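Local coordinates for B-agarase (Agarivorans gilvus, PDB 5Z6P), which hydrolyses agarose, probably at its beta-1,4-galactosidic linkages, as a glycoside hydrolase of family 50, at residues N217-I222 with G677-G682; I504-E509 with Q604-Q609; G516-H521 with A582-Y587; E554-S559 with A565-L570; Y645-H650 with G693-R698. All coordinates share one frame; numbering follows the deposited sequence.

Contact 1: N217-I222 with G677-G682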
# COMPACT_ATOMS: atom_id res chain seq x y z
N ASN A 217 20.71 8.17 21.56
CA ASN A 217 21.64 7.57 20.61
C ASN A 217 21.42 6.08 20.49
O ASN A 217 22.34 5.33 20.15
CB ASN A 217 23.08 7.86 21.03
CG ASN A 217 23.43 9.34 20.95
OD1 ASN A 217 24.03 9.89 21.87
ND2 ASN A 217 23.01 9.99 19.87
N TYR A 218 20.19 5.66 20.78
CA TYR A 218 19.79 4.25 20.75
C TYR A 218 20.21 3.54 19.46
O TYR A 218 20.69 2.42 19.49
CB TYR A 218 18.27 4.14 20.93
CG TYR A 218 17.75 2.73 21.11
CD1 TYR A 218 18.20 1.93 22.15
CD2 TYR A 218 16.77 2.22 20.26
CE1 TYR A 218 17.73 0.66 22.32
CE2 TYR A 218 16.28 0.95 20.43
CZ TYR A 218 16.77 0.17 21.46
OH TYR A 218 16.28 -1.10 21.64
N LEU A 219 20.06 4.23 18.33
CA LEU A 219 20.28 3.60 17.04
C LEU A 219 21.59 4.01 16.37
O LEU A 219 21.81 3.73 15.20
CB LEU A 219 19.10 3.91 16.11
CG LEU A 219 17.72 3.46 16.61
CD1 LEU A 219 16.64 3.87 15.64
CD2 LEU A 219 17.70 1.96 16.79
N SER A 220 22.47 4.65 17.13
CA SER A 220 23.77 5.04 16.62
C SER A 220 24.49 3.84 16.03
O SER A 220 24.61 2.80 16.67
CB SER A 220 24.61 5.69 17.72
OG SER A 220 25.94 5.90 17.29
N GLY A 221 24.95 3.99 14.80
CA GLY A 221 25.70 2.94 14.13
C GLY A 221 24.92 1.67 13.80
O GLY A 221 25.53 0.62 13.64
N ILE A 222 23.60 1.77 13.69
CA ILE A 222 22.77 0.58 13.42
C ILE A 222 22.82 0.13 11.95
O ILE A 222 22.43 -1.00 11.64
CB ILE A 222 21.28 0.83 13.80
CG1 ILE A 222 20.47 -0.48 13.82
CG2 ILE A 222 20.63 1.75 12.84
CD1 ILE A 222 20.40 -1.14 15.14
N GLY A 677 15.88 -7.54 10.15
CA GLY A 677 16.45 -6.39 10.82
C GLY A 677 15.78 -5.06 10.57
O GLY A 677 16.38 -4.03 10.77
N PHE A 678 14.52 -5.10 10.15
CA PHE A 678 13.74 -3.91 9.87
C PHE A 678 13.02 -3.45 11.12
O PHE A 678 12.88 -4.20 12.06
CB PHE A 678 12.73 -4.19 8.73
CG PHE A 678 13.32 -4.04 7.37
CD1 PHE A 678 14.28 -4.93 6.92
CD2 PHE A 678 12.94 -2.99 6.55
CE1 PHE A 678 14.85 -4.78 5.68
CE2 PHE A 678 13.50 -2.82 5.31
CZ PHE A 678 14.47 -3.72 4.86
N PHE A 679 12.56 -2.21 11.12
CA PHE A 679 11.78 -1.69 12.23
C PHE A 679 10.28 -1.73 11.96
O PHE A 679 9.49 -1.45 12.85
CB PHE A 679 12.21 -0.26 12.55
CG PHE A 679 13.67 -0.11 12.87
CD1 PHE A 679 14.19 -0.61 14.05
CD2 PHE A 679 14.52 0.54 11.99
CE1 PHE A 679 15.54 -0.47 14.36
CE2 PHE A 679 15.88 0.69 12.29
CZ PHE A 679 16.39 0.17 13.47
N HIS A 680 9.89 -2.03 10.73
CA HIS A 680 8.50 -1.98 10.29
C HIS A 680 8.30 -3.12 9.30
O HIS A 680 9.05 -3.21 8.34
CB HIS A 680 8.19 -0.61 9.64
CG HIS A 680 6.74 -0.27 9.55
ND1 HIS A 680 5.79 -1.11 9.00
CD2 HIS A 680 6.07 0.85 9.91
CE1 HIS A 680 4.61 -0.53 9.04
NE2 HIS A 680 4.75 0.66 9.60
N ALA A 681 7.34 -4.01 9.53
CA ALA A 681 7.10 -5.13 8.62
C ALA A 681 6.05 -4.80 7.54
O ALA A 681 5.70 -5.65 6.72
CB ALA A 681 6.66 -6.37 9.38
N GLY A 682 5.54 -3.58 7.54
CA GLY A 682 4.67 -3.16 6.47
C GLY A 682 3.18 -3.29 6.76
O GLY A 682 2.75 -3.34 7.91
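Beside F679, whose ring meets L219 and I222 across the contact, the shortest polar bond runs from G682 N to H680 ND1 (2.9 Å). The donor lies only 6° out of the imidazole plane, so the bond ties the histidine edge to the backbone two residues on and restrains the rotation of the ring. Between the segments the contact is apolar. L219 points its CD2 at the end of the phenyl ring, 4.0 Å from F679 CZ, approaching at a slant. I222 comes in at the rim, near the ring plane, with CG1 4.1 Å from F679 CZ. With its CG1 anti to the backbone N (chi1 -167°), I222 lays that branch alongside the ring. Two linked turns present the pair: a type I turn from N217 to S220 runs into a type II turn from L219 to I222, the second closed by I222 N to L219 O (3.1 Å), with G221 at positive phi. The ring itself sits in a loop between strand 664-668 and helix 689-704, part of the catalytic (beta/alpha) barrel expected for this family, whereas 217-222 lies in the loop between strand 199-210 and helix 241-255. Y153 stacks on F679 and W164 meets it edge-to-face, both close in sequence to the C151-C162 disulfide. Y218 OH in turn bonds to W164 N, which connects the turn pair to the same aromatic cluster.

Contact 2: I504-E509 with Q604-Q609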
# COMPACT_ATOMS: atom_id res chain seq x y z
N ILE A 504 -1.45 0.35 -19.90
CA ILE A 504 -1.04 1.62 -19.33
C ILE A 504 -1.90 2.00 -18.13
O ILE A 504 -3.11 2.12 -18.26
CB ILE A 504 -1.14 2.74 -20.38
CG1 ILE A 504 -0.39 2.33 -21.66
CG2 ILE A 504 -0.62 4.06 -19.79
CD1 ILE A 504 -0.91 2.99 -22.90
N PHE A 505 -1.27 2.16 -16.98
CA PHE A 505 -1.96 2.71 -15.81
C PHE A 505 -1.87 4.22 -15.90
O PHE A 505 -0.81 4.75 -16.23
CB PHE A 505 -1.33 2.27 -14.48
CG PHE A 505 -1.37 0.80 -14.21
CD1 PHE A 505 -2.52 0.19 -13.76
CD2 PHE A 505 -0.23 0.03 -14.35
CE1 PHE A 505 -2.55 -1.17 -13.48
CE2 PHE A 505 -0.26 -1.33 -14.08
CZ PHE A 505 -1.42 -1.92 -13.66
N ILE A 506 -2.95 4.91 -15.60
CA ILE A 506 -2.90 6.36 -15.47
C ILE A 506 -3.30 6.76 -14.07
O ILE A 506 -4.35 6.38 -13.59
CB ILE A 506 -3.81 7.09 -16.49
CG1 ILE A 506 -3.35 6.82 -17.92
CG2 ILE A 506 -3.79 8.59 -16.21
CD1 ILE A 506 -1.98 7.38 -18.25
N ASP A 507 -2.42 7.53 -13.42
CA ASP A 507 -2.64 8.00 -12.06
C ASP A 507 -2.66 6.83 -11.09
O ASP A 507 -2.46 5.69 -11.49
CB ASP A 507 -3.93 8.83 -11.98
CG ASP A 507 -3.82 10.17 -12.71
OD1 ASP A 507 -2.73 10.76 -12.67
OD2 ASP A 507 -4.80 10.61 -13.33
N ASN A 508 -2.92 7.11 -9.82
CA ASN A 508 -2.76 6.13 -8.76
C ASN A 508 -3.40 6.60 -7.46
O ASN A 508 -3.15 7.71 -7.02
CB ASN A 508 -1.27 5.83 -8.55
CG ASN A 508 -1.01 4.80 -7.45
OD1 ASN A 508 -1.28 3.61 -7.62
ND2 ASN A 508 -0.43 5.24 -6.35
N GLU A 509 -4.23 5.73 -6.88
CA GLU A 509 -4.85 5.91 -5.58
C GLU A 509 -5.38 7.33 -5.30
O GLU A 509 -4.96 7.99 -4.34
CB GLU A 509 -3.85 5.50 -4.48
CG GLU A 509 -3.47 4.00 -4.50
CD GLU A 509 -2.70 3.53 -3.25
OE1 GLU A 509 -2.22 4.39 -2.49
OE2 GLU A 509 -2.60 2.31 -3.03
N GLN A 604 -10.18 8.62 -23.91
CA GLN A 604 -10.17 9.23 -25.24
C GLN A 604 -8.78 9.67 -25.66
O GLN A 604 -8.36 9.41 -26.78
CB GLN A 604 -11.14 10.42 -25.30
CG GLN A 604 -12.58 9.97 -25.43
CD GLN A 604 -13.55 11.11 -25.50
OE1 GLN A 604 -13.23 12.23 -25.11
NE2 GLN A 604 -14.75 10.84 -26.00
N GLU A 605 -8.08 10.35 -24.77
CA GLU A 605 -6.75 10.84 -25.08
C GLU A 605 -5.79 9.67 -25.27
O GLU A 605 -4.93 9.72 -26.14
CB GLU A 605 -6.25 11.80 -23.99
CG GLU A 605 -7.06 13.08 -23.91
CD GLU A 605 -7.13 13.80 -25.23
OE1 GLU A 605 -6.08 14.00 -25.86
OE2 GLU A 605 -8.23 14.17 -25.66
N LEU A 606 -5.94 8.62 -24.47
CA LEU A 606 -5.11 7.43 -24.66
C LEU A 606 -5.35 6.83 -26.05
O LEU A 606 -4.41 6.54 -26.77
CB LEU A 606 -5.37 6.37 -23.58
CG LEU A 606 -4.47 6.55 -22.36
CD1 LEU A 606 -4.88 5.63 -21.24
CD2 LEU A 606 -3.03 6.31 -22.72
N LYS A 607 -6.60 6.67 -26.43
CA LYS A 607 -6.92 5.98 -27.68
C LYS A 607 -6.56 6.81 -28.91
O LYS A 607 -6.33 6.23 -29.96
CB LYS A 607 -8.40 5.57 -27.74
CG LYS A 607 -8.84 4.56 -26.66
CD LYS A 607 -8.01 3.27 -26.65
CE LYS A 607 -8.48 2.29 -25.57
NZ LYS A 607 -7.75 0.97 -25.60
N LYS A 608 -6.47 8.14 -28.79
CA LYS A 608 -6.11 8.97 -29.94
C LYS A 608 -4.68 8.70 -30.38
O LYS A 608 -4.36 8.81 -31.56
CB LYS A 608 -6.24 10.48 -29.64
CG LYS A 608 -7.68 11.04 -29.56
CD LYS A 608 -7.65 12.52 -29.14
CE LYS A 608 -9.00 13.03 -28.67
NZ LYS A 608 -9.01 14.50 -28.47
N GLN A 609 -3.82 8.38 -29.42
CA GLN A 609 -2.40 8.19 -29.71
C GLN A 609 -1.97 6.73 -29.61
O GLN A 609 -1.02 6.31 -30.26
CB GLN A 609 -1.56 9.05 -28.77
CG GLN A 609 -1.93 10.53 -28.77
CD GLN A 609 -0.93 11.35 -27.99
OE1 GLN A 609 0.29 11.24 -28.21
NE2 GLN A 609 -1.42 12.18 -27.08
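L606 turns its two methyls to two different isoleucines: CD2 lies 3.9 Å from I504 CD1, and CD1 lies 3.8 Å from I506 CG1. In each pair the side chains run past one another in opposite directions, so the methyl fork of the leucine lies alongside the isoleucines. The difference between the isoleucines is set by the second torsion. I504 is stretched out (chi2 153°) and touches with its terminal methyl, while I506 folds back (chi2 -65°) and offers its CG1 methylene. Side chains alternate along strand 501-506, so I504 and I506, two apart, share the face toward the helix and F505 points to the other. Strand 501-506, helix 581-609 and strand 614-615 form a beta-alpha-beta crossover whose first connection is long and carries further helices; the two strands are parallel neighbours, as in the (beta/alpha) barrel of this family. L606 also touches Y615 on the second strand and V488 of helix 478-495; I504, I506 and L606 are all buried. Farther round the helix, K608 NZ reaches E605 OE2 at 2.9 Å from the syn side, 22° out of the carboxylate plane. R481 forms a salt bridge to that same oxygen, which would favour a charged carboxylate.

Contact 3: G516-H521 with A582-Y587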
# COMPACT_ATOMS: atom_id res chain seq x y z
N GLY A 516 -18.09 4.00 4.33
CA GLY A 516 -18.28 3.80 5.76
C GLY A 516 -18.93 4.96 6.50
O GLY A 516 -19.36 4.84 7.63
N SER A 517 -18.96 6.10 5.84
CA SER A 517 -19.60 7.29 6.37
C SER A 517 -20.04 8.14 5.19
O SER A 517 -19.36 8.16 4.17
CB SER A 517 -18.64 8.08 7.26
OG SER A 517 -17.79 8.91 6.49
N ILE A 518 -21.14 8.87 5.34
CA ILE A 518 -21.66 9.70 4.25
C ILE A 518 -20.66 10.76 3.81
O ILE A 518 -20.40 10.92 2.62
CB ILE A 518 -22.96 10.43 4.64
CG1 ILE A 518 -24.02 9.43 5.08
CG2 ILE A 518 -23.46 11.30 3.47
CD1 ILE A 518 -24.44 8.52 3.98
N ASP A 519 -20.11 11.48 4.79
CA ASP A 519 -19.22 12.59 4.50
C ASP A 519 -17.93 12.12 3.84
O ASP A 519 -17.36 12.84 3.03
CB ASP A 519 -18.90 13.39 5.77
CG ASP A 519 -20.01 14.34 6.16
OD1 ASP A 519 -20.02 15.50 5.66
OD2 ASP A 519 -20.89 13.95 6.96
N GLY A 520 -17.48 10.93 4.20
CA GLY A 520 -16.29 10.37 3.58
C GLY A 520 -16.59 9.86 2.18
O GLY A 520 -15.95 10.24 1.21
N HIS A 521 -17.59 9.01 2.09
CA HIS A 521 -18.00 8.37 0.84
C HIS A 521 -18.30 9.41 -0.25
O HIS A 521 -17.73 9.35 -1.35
CB HIS A 521 -19.21 7.48 1.12
CG HIS A 521 -19.64 6.62 -0.03
ND1 HIS A 521 -20.37 5.47 0.14
CD2 HIS A 521 -19.49 6.77 -1.37
CE1 HIS A 521 -20.64 4.93 -1.04
NE2 HIS A 521 -20.11 5.70 -1.97
N ALA A 582 -32.68 11.06 0.37
CA ALA A 582 -32.83 11.57 -0.99
C ALA A 582 -31.57 12.29 -1.46
O ALA A 582 -31.12 12.10 -2.58
CB ALA A 582 -34.02 12.50 -1.08
N GLN A 583 -31.00 13.13 -0.61
CA GLN A 583 -29.75 13.79 -0.93
C GLN A 583 -28.61 12.80 -1.20
O GLN A 583 -27.77 13.06 -2.05
CB GLN A 583 -29.35 14.75 0.20
CG GLN A 583 -30.18 16.03 0.23
CD GLN A 583 -29.96 16.86 1.49
OE1 GLN A 583 -29.73 16.33 2.57
NE2 GLN A 583 -30.05 18.17 1.35
N VAL A 584 -28.59 11.68 -0.48
CA VAL A 584 -27.51 10.70 -0.67
C VAL A 584 -27.66 9.99 -2.01
O VAL A 584 -26.67 9.77 -2.70
CB VAL A 584 -27.47 9.68 0.49
CG1 VAL A 584 -26.54 8.52 0.17
CG2 VAL A 584 -27.01 10.38 1.78
N GLU A 585 -28.89 9.66 -2.41
CA GLU A 585 -29.12 9.20 -3.78
C GLU A 585 -28.55 10.19 -4.80
O GLU A 585 -27.89 9.80 -5.75
CB GLU A 585 -30.62 8.98 -4.04
CG GLU A 585 -31.18 7.68 -3.47
CD GLU A 585 -32.70 7.75 -3.27
OE1 GLU A 585 -33.24 6.87 -2.57
OE2 GLU A 585 -33.35 8.67 -3.80
N ASP A 586 -28.79 11.48 -4.58
CA ASP A 586 -28.26 12.53 -5.45
C ASP A 586 -26.73 12.62 -5.38
O ASP A 586 -26.08 12.77 -6.40
CB ASP A 586 -28.92 13.88 -5.12
CG ASP A 586 -30.39 13.95 -5.56
OD1 ASP A 586 -30.73 13.24 -6.52
OD2 ASP A 586 -31.18 14.68 -4.96
N TYR A 587 -26.15 12.53 -4.19
CA TYR A 587 -24.68 12.52 -4.07
C TYR A 587 -24.09 11.40 -4.93
O TYR A 587 -23.08 11.60 -5.60
CB TYR A 587 -24.21 12.35 -2.62
CG TYR A 587 -24.70 13.40 -1.64
CD1 TYR A 587 -25.10 14.66 -2.07
CD2 TYR A 587 -24.74 13.13 -0.27
CE1 TYR A 587 -25.56 15.62 -1.16
CE2 TYR A 587 -25.18 14.05 0.63
CZ TYR A 587 -25.59 15.29 0.19
OH TYR A 587 -26.04 16.19 1.11
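I518 and V584 meet tip to tip, and the close packing of this contact is confined to a few methyl groups. V584 CG2 sits 3.9 Å from I518 CD1 and 4.0 Å from I518 CG2, so one methyl is met by both branches of the isoleucine. The bend of I518 at its second torsion (chi2 -64°) brings CD1 round to the same side as CG2. Farther along helix 581-609 the fit is looser: I518 CG2 comes to the edge of the Y587 ring, near its plane, at 4.3 Å from CE2. Y587 is buried and held elsewhere, its OH bonded to H579 ND1 and its ring packed on helix 523-530. I518 and V584, by contrast, are only partly covered, and S517, D519 and E585 nearby are exposed. The short helix 518-521 starts on that solvent side. S517 is its N-cap, with OG accepting from G520 N at 3.1 Å and an N-H...O angle of 146°, while H521 N reaches S517 O at 2.9 Å. Both helices lie in the beta-galactosidase-like part of the chain, and the contact joins the short helix after strand 501-506 to the first turns of the long helix 581-609. Across the two segments the attraction is one of dispersion, without directional bonds. The mutual orientation of the helices is probably aided by H579, just before the long helix, which bonds Y587 OH and, weakly, D519 OD1.

Contact 4: E554-S559 with A565-L570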
# COMPACT_ATOMS: atom_id res chain seq x y z
N GLU A 554 -38.28 24.07 -6.57
CA GLU A 554 -39.23 23.68 -5.54
C GLU A 554 -39.22 22.17 -5.31
O GLU A 554 -39.31 21.70 -4.17
CB GLU A 554 -40.64 24.15 -5.92
CG GLU A 554 -40.84 25.65 -5.80
CD GLU A 554 -40.51 26.47 -7.06
OE1 GLU A 554 -40.01 25.91 -8.07
OE2 GLU A 554 -40.73 27.69 -7.04
N ALA A 555 -39.09 21.41 -6.38
CA ALA A 555 -39.04 19.96 -6.29
C ALA A 555 -37.75 19.48 -5.59
O ALA A 555 -37.76 18.53 -4.81
CB ALA A 555 -39.18 19.35 -7.67
N LEU A 556 -36.63 20.14 -5.87
CA LEU A 556 -35.41 19.84 -5.13
C LEU A 556 -35.59 20.19 -3.64
O LEU A 556 -35.18 19.44 -2.76
CB LEU A 556 -34.21 20.60 -5.71
CG LEU A 556 -32.95 20.40 -4.86
CD1 LEU A 556 -31.74 20.14 -5.74
CD2 LEU A 556 -32.71 21.61 -3.99
N ASN A 557 -36.19 21.35 -3.37
CA ASN A 557 -36.41 21.79 -1.99
C ASN A 557 -37.25 20.80 -1.21
O ASN A 557 -36.95 20.51 -0.06
CB ASN A 557 -37.05 23.17 -1.97
CG ASN A 557 -36.04 24.30 -2.20
OD1 ASN A 557 -34.84 24.12 -1.99
ND2 ASN A 557 -36.52 25.44 -2.64
N GLN A 558 -38.30 20.28 -1.84
CA GLN A 558 -39.16 19.25 -1.26
C GLN A 558 -38.35 18.01 -0.87
O GLN A 558 -38.48 17.49 0.23
CB GLN A 558 -40.26 18.86 -2.27
CG GLN A 558 -41.49 18.19 -1.68
CD GLN A 558 -41.86 18.72 -0.30
OE1 GLN A 558 -41.75 18.01 0.70
NE2 GLN A 558 -42.30 19.98 -0.24
N SER A 559 -37.51 17.56 -1.79
CA SER A 559 -36.70 16.37 -1.60
C SER A 559 -35.55 16.58 -0.61
O SER A 559 -35.32 15.75 0.26
CB SER A 559 -36.17 15.90 -2.95
OG SER A 559 -35.10 14.99 -2.80
N ALA A 565 -33.82 29.51 -3.36
CA ALA A 565 -34.65 30.42 -4.14
C ALA A 565 -34.71 30.09 -5.64
O ALA A 565 -35.69 30.40 -6.30
CB ALA A 565 -34.17 31.86 -3.95
N SER A 566 -33.67 29.46 -6.17
CA SER A 566 -33.55 29.28 -7.61
C SER A 566 -32.40 28.35 -7.91
O SER A 566 -31.62 28.01 -7.03
CB SER A 566 -33.31 30.61 -8.32
OG SER A 566 -32.06 31.17 -7.91
N TRP A 567 -32.26 27.99 -9.18
CA TRP A 567 -31.14 27.16 -9.59
C TRP A 567 -29.85 27.96 -9.42
O TRP A 567 -28.83 27.41 -9.06
CB TRP A 567 -31.34 26.68 -11.03
CG TRP A 567 -32.43 25.64 -11.10
CD1 TRP A 567 -33.62 25.75 -11.73
CD2 TRP A 567 -32.43 24.34 -10.47
NE1 TRP A 567 -34.36 24.61 -11.56
CE2 TRP A 567 -33.65 23.72 -10.78
CE3 TRP A 567 -31.50 23.64 -9.69
CZ2 TRP A 567 -33.99 22.44 -10.34
CZ3 TRP A 567 -31.83 22.35 -9.24
CH2 TRP A 567 -33.07 21.77 -9.57
N ALA A 568 -29.93 29.26 -9.65
CA ALA A 568 -28.81 30.17 -9.47
C ALA A 568 -28.36 30.15 -8.00
O ALA A 568 -27.18 30.22 -7.72
CB ALA A 568 -29.18 31.60 -9.92
N ASP A 569 -29.32 30.01 -7.08
CA ASP A 569 -29.03 29.95 -5.66
C ASP A 569 -28.27 28.66 -5.31
O ASP A 569 -27.34 28.67 -4.49
CB ASP A 569 -30.32 30.06 -4.84
CG ASP A 569 -30.08 30.51 -3.39
OD1 ASP A 569 -28.95 30.92 -3.08
OD2 ASP A 569 -31.03 30.47 -2.58
N LEU A 570 -28.67 27.56 -5.94
CA LEU A 570 -27.93 26.31 -5.81
C LEU A 570 -26.52 26.48 -6.33
O LEU A 570 -25.56 26.09 -5.70
CB LEU A 570 -28.61 25.20 -6.59
CG LEU A 570 -27.87 23.86 -6.57
CD1 LEU A 570 -27.71 23.37 -5.17
CD2 LEU A 570 -28.63 22.82 -7.39
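L556 and W567 pack together in a helix-loop-helix, in which helix 553-560 turns through a short loop into helix 567-572. The leucine has its CG anti to the backbone N (chi1 175°), which sends the branched end across the gap. Its second torsion, 136°, is away from a staggered value. CD1 thereby reaches W567 CZ3 at 4.1 Å, and L556 CB lies 4.2 Å from CH2, so the leucine crosses the six-membered end of the indole at an angle. W567 leaves its backbone by a different route, with CG beside the N, and its indole swings back to the first helix although its CB does not face it. L570, one turn on, completes the group: its CD2 is 4.4 Å from L556 CD1 and lies at the edge of the indole, in its plane. The far side of the indole is tied down by NE1, bonded to T551 O, and Y550 of helix 537-550 touches both L556 and W567. At the start of the second helix S566 is the N-cap, its OG accepting from D569 N at 3.1 Å. D569 in turn receives A565 N on OD2, through the anti lone pair, almost straight at 178°.

Contact 5: Y645-H650 with G693-R698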
# COMPACT_ATOMS: atom_id res chain seq x y z
N TYR A 645 -3.92 -4.50 -0.05
CA TYR A 645 -2.98 -4.93 0.97
C TYR A 645 -3.72 -5.68 2.06
O TYR A 645 -3.98 -5.14 3.13
CB TYR A 645 -2.24 -3.72 1.53
CG TYR A 645 -1.25 -3.10 0.55
CD1 TYR A 645 0.00 -3.67 0.36
CD2 TYR A 645 -1.57 -1.97 -0.18
CE1 TYR A 645 0.92 -3.12 -0.52
CE2 TYR A 645 -0.67 -1.41 -1.06
CZ TYR A 645 0.59 -1.99 -1.22
OH TYR A 645 1.50 -1.44 -2.09
N LYS A 646 -4.08 -6.92 1.76
CA LYS A 646 -4.68 -7.82 2.73
C LYS A 646 -4.08 -9.20 2.46
O LYS A 646 -3.22 -9.33 1.60
CB LYS A 646 -6.22 -7.84 2.61
CG LYS A 646 -6.91 -6.48 2.78
CD LYS A 646 -6.85 -5.97 4.21
CE LYS A 646 -7.03 -4.45 4.26
NZ LYS A 646 -6.69 -3.87 5.60
N GLU A 647 -4.54 -10.22 3.17
CA GLU A 647 -3.96 -11.54 3.00
C GLU A 647 -4.37 -12.18 1.67
O GLU A 647 -3.74 -13.14 1.23
CB GLU A 647 -4.33 -12.43 4.18
CG GLU A 647 -3.75 -11.95 5.51
CD GLU A 647 -3.89 -12.95 6.63
OE1 GLU A 647 -4.16 -14.13 6.35
OE2 GLU A 647 -3.71 -12.57 7.80
N GLY A 648 -5.42 -11.64 1.04
CA GLY A 648 -5.86 -12.07 -0.27
C GLY A 648 -7.24 -11.50 -0.58
O GLY A 648 -7.77 -10.69 0.19
N LEU A 649 -7.83 -11.93 -1.70
CA LEU A 649 -9.14 -11.45 -2.14
C LEU A 649 -10.25 -12.12 -1.34
O LEU A 649 -10.96 -13.00 -1.84
CB LEU A 649 -9.34 -11.69 -3.65
CG LEU A 649 -8.23 -11.14 -4.55
CD1 LEU A 649 -8.54 -11.38 -6.03
CD2 LEU A 649 -8.01 -9.66 -4.28
N HIS A 650 -10.39 -11.68 -0.10
CA HIS A 650 -11.43 -12.16 0.77
C HIS A 650 -12.80 -12.04 0.09
O HIS A 650 -13.11 -11.00 -0.47
CB HIS A 650 -11.40 -11.39 2.07
CG HIS A 650 -12.20 -12.00 3.16
ND1 HIS A 650 -13.58 -11.99 3.17
CD2 HIS A 650 -11.83 -12.64 4.29
CE1 HIS A 650 -14.02 -12.60 4.25
NE2 HIS A 650 -12.98 -13.01 4.95
N GLY A 693 6.91 -15.79 2.12
CA GLY A 693 6.73 -16.58 0.93
C GLY A 693 5.42 -17.37 0.99
O GLY A 693 4.69 -17.39 0.02
N GLN A 694 5.14 -18.00 2.13
CA GLN A 694 3.86 -18.72 2.29
C GLN A 694 2.67 -17.78 2.07
O GLN A 694 1.70 -18.12 1.39
CB GLN A 694 3.76 -19.37 3.68
CG GLN A 694 4.64 -20.61 3.89
CD GLN A 694 4.79 -21.00 5.37
OE1 GLN A 694 4.62 -20.17 6.26
NE2 GLN A 694 5.11 -22.26 5.63
N MET A 695 2.74 -16.59 2.65
CA MET A 695 1.62 -15.69 2.53
C MET A 695 1.51 -15.15 1.11
O MET A 695 0.42 -14.89 0.63
CB MET A 695 1.72 -14.56 3.56
CG MET A 695 1.56 -15.10 4.98
SD MET A 695 1.66 -13.85 6.27
CE MET A 695 0.06 -13.05 6.08
N PHE A 696 2.65 -14.98 0.43
CA PHE A 696 2.65 -14.57 -0.97
C PHE A 696 1.85 -15.60 -1.78
O PHE A 696 0.99 -15.24 -2.60
CB PHE A 696 4.08 -14.46 -1.52
CG PHE A 696 4.15 -14.15 -2.99
CD1 PHE A 696 4.07 -15.17 -3.94
CD2 PHE A 696 4.31 -12.85 -3.44
CE1 PHE A 696 4.13 -14.90 -5.29
CE2 PHE A 696 4.37 -12.55 -4.79
CZ PHE A 696 4.28 -13.59 -5.73
N GLU A 697 2.13 -16.87 -1.54
CA GLU A 697 1.47 -17.93 -2.28
C GLU A 697 -0.02 -17.95 -1.99
O GLU A 697 -0.82 -18.06 -2.91
CB GLU A 697 2.09 -19.30 -1.96
CG GLU A 697 1.45 -20.42 -2.72
CD GLU A 697 2.31 -21.67 -2.75
OE1 GLU A 697 3.11 -21.87 -1.83
OE2 GLU A 697 2.16 -22.44 -3.72
N ARG A 698 -0.39 -17.84 -0.72
CA ARG A 698 -1.79 -17.84 -0.34
C ARG A 698 -2.56 -16.69 -1.01
O ARG A 698 -3.67 -16.88 -1.50
CB ARG A 698 -1.94 -17.75 1.18
CG ARG A 698 -1.71 -19.07 1.92
CD ARG A 698 -2.02 -18.90 3.42
NE ARG A 698 -0.92 -19.39 4.23
CZ ARG A 698 -0.44 -18.77 5.29
NH1 ARG A 698 -0.97 -17.63 5.71
NH2 ARG A 698 0.57 -19.30 5.94
O HOH W 1 -1.71 -14.29 2.60
O HOH W 2 -2.53 -15.84 4.59
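The loop that follows strand 640-643 of the six-stranded sheet, probably part of the (beta/alpha) barrel of this family, is laid here against helix 689-704, with E647 and M695 at the centre of the contact. M695 CE lies 4.0 Å from both CG and CD of E647, so the methionine methyl packs against the stem and carboxyl carbon of the glutamate. The bend of M695 at its third torsion (75°) turns CE toward that stem, while the glutamate chain runs extended past it. Direct polar bonding between the segments is replaced by water. One water donates to E647 O at 2.7 Å and to M695 O at 3.0 Å, joining a loop carbonyl to a helix carbonyl. A second donates to E647 OE1 at 2.9 Å and accepts from R698 NH1 at 2.6 Å, lying in the guanidinium plane at its edge. E647 OE1 and R698 NH1 are themselves 4.8 Å apart, which makes them a water-separated pair of opposite charges. That oxygen also takes bonds from S195 OG and L196 N, so three groups grip it, and the carboxylate is probably charged. S195 and L196 lie in the carbohydrate-binding-like region, and R698 touches L197 there. Such a polar loop after a strand, leaning on a helix, is consistent with the C-terminal loop side of a (beta/alpha) barrel, with the accessory domain against it.

In the fold
Contact 1 spans most of the chain, from residue 217 to 682, and contacts 2, 3 and 4 all fall within that interval; contact 5 overlaps it, its segments alternating with those of contact 1. Contacts 2 and 3 share helix 581-609, their centres about 29 Å apart, and contact 4 lies in the two short helices, 553-560 and 567-572, that precede this helix. Contacts 3 and 4 touch directly, A582 CB being 3.2 Å from S559 OG. Contacts 1 and 4 are about 59 Å apart between centres. Contact 1 joins the linker side of the carbohydrate-binding-like domain to the catalytic part; contact 5 is within the catalytic part but borders that domain through S195 to L197.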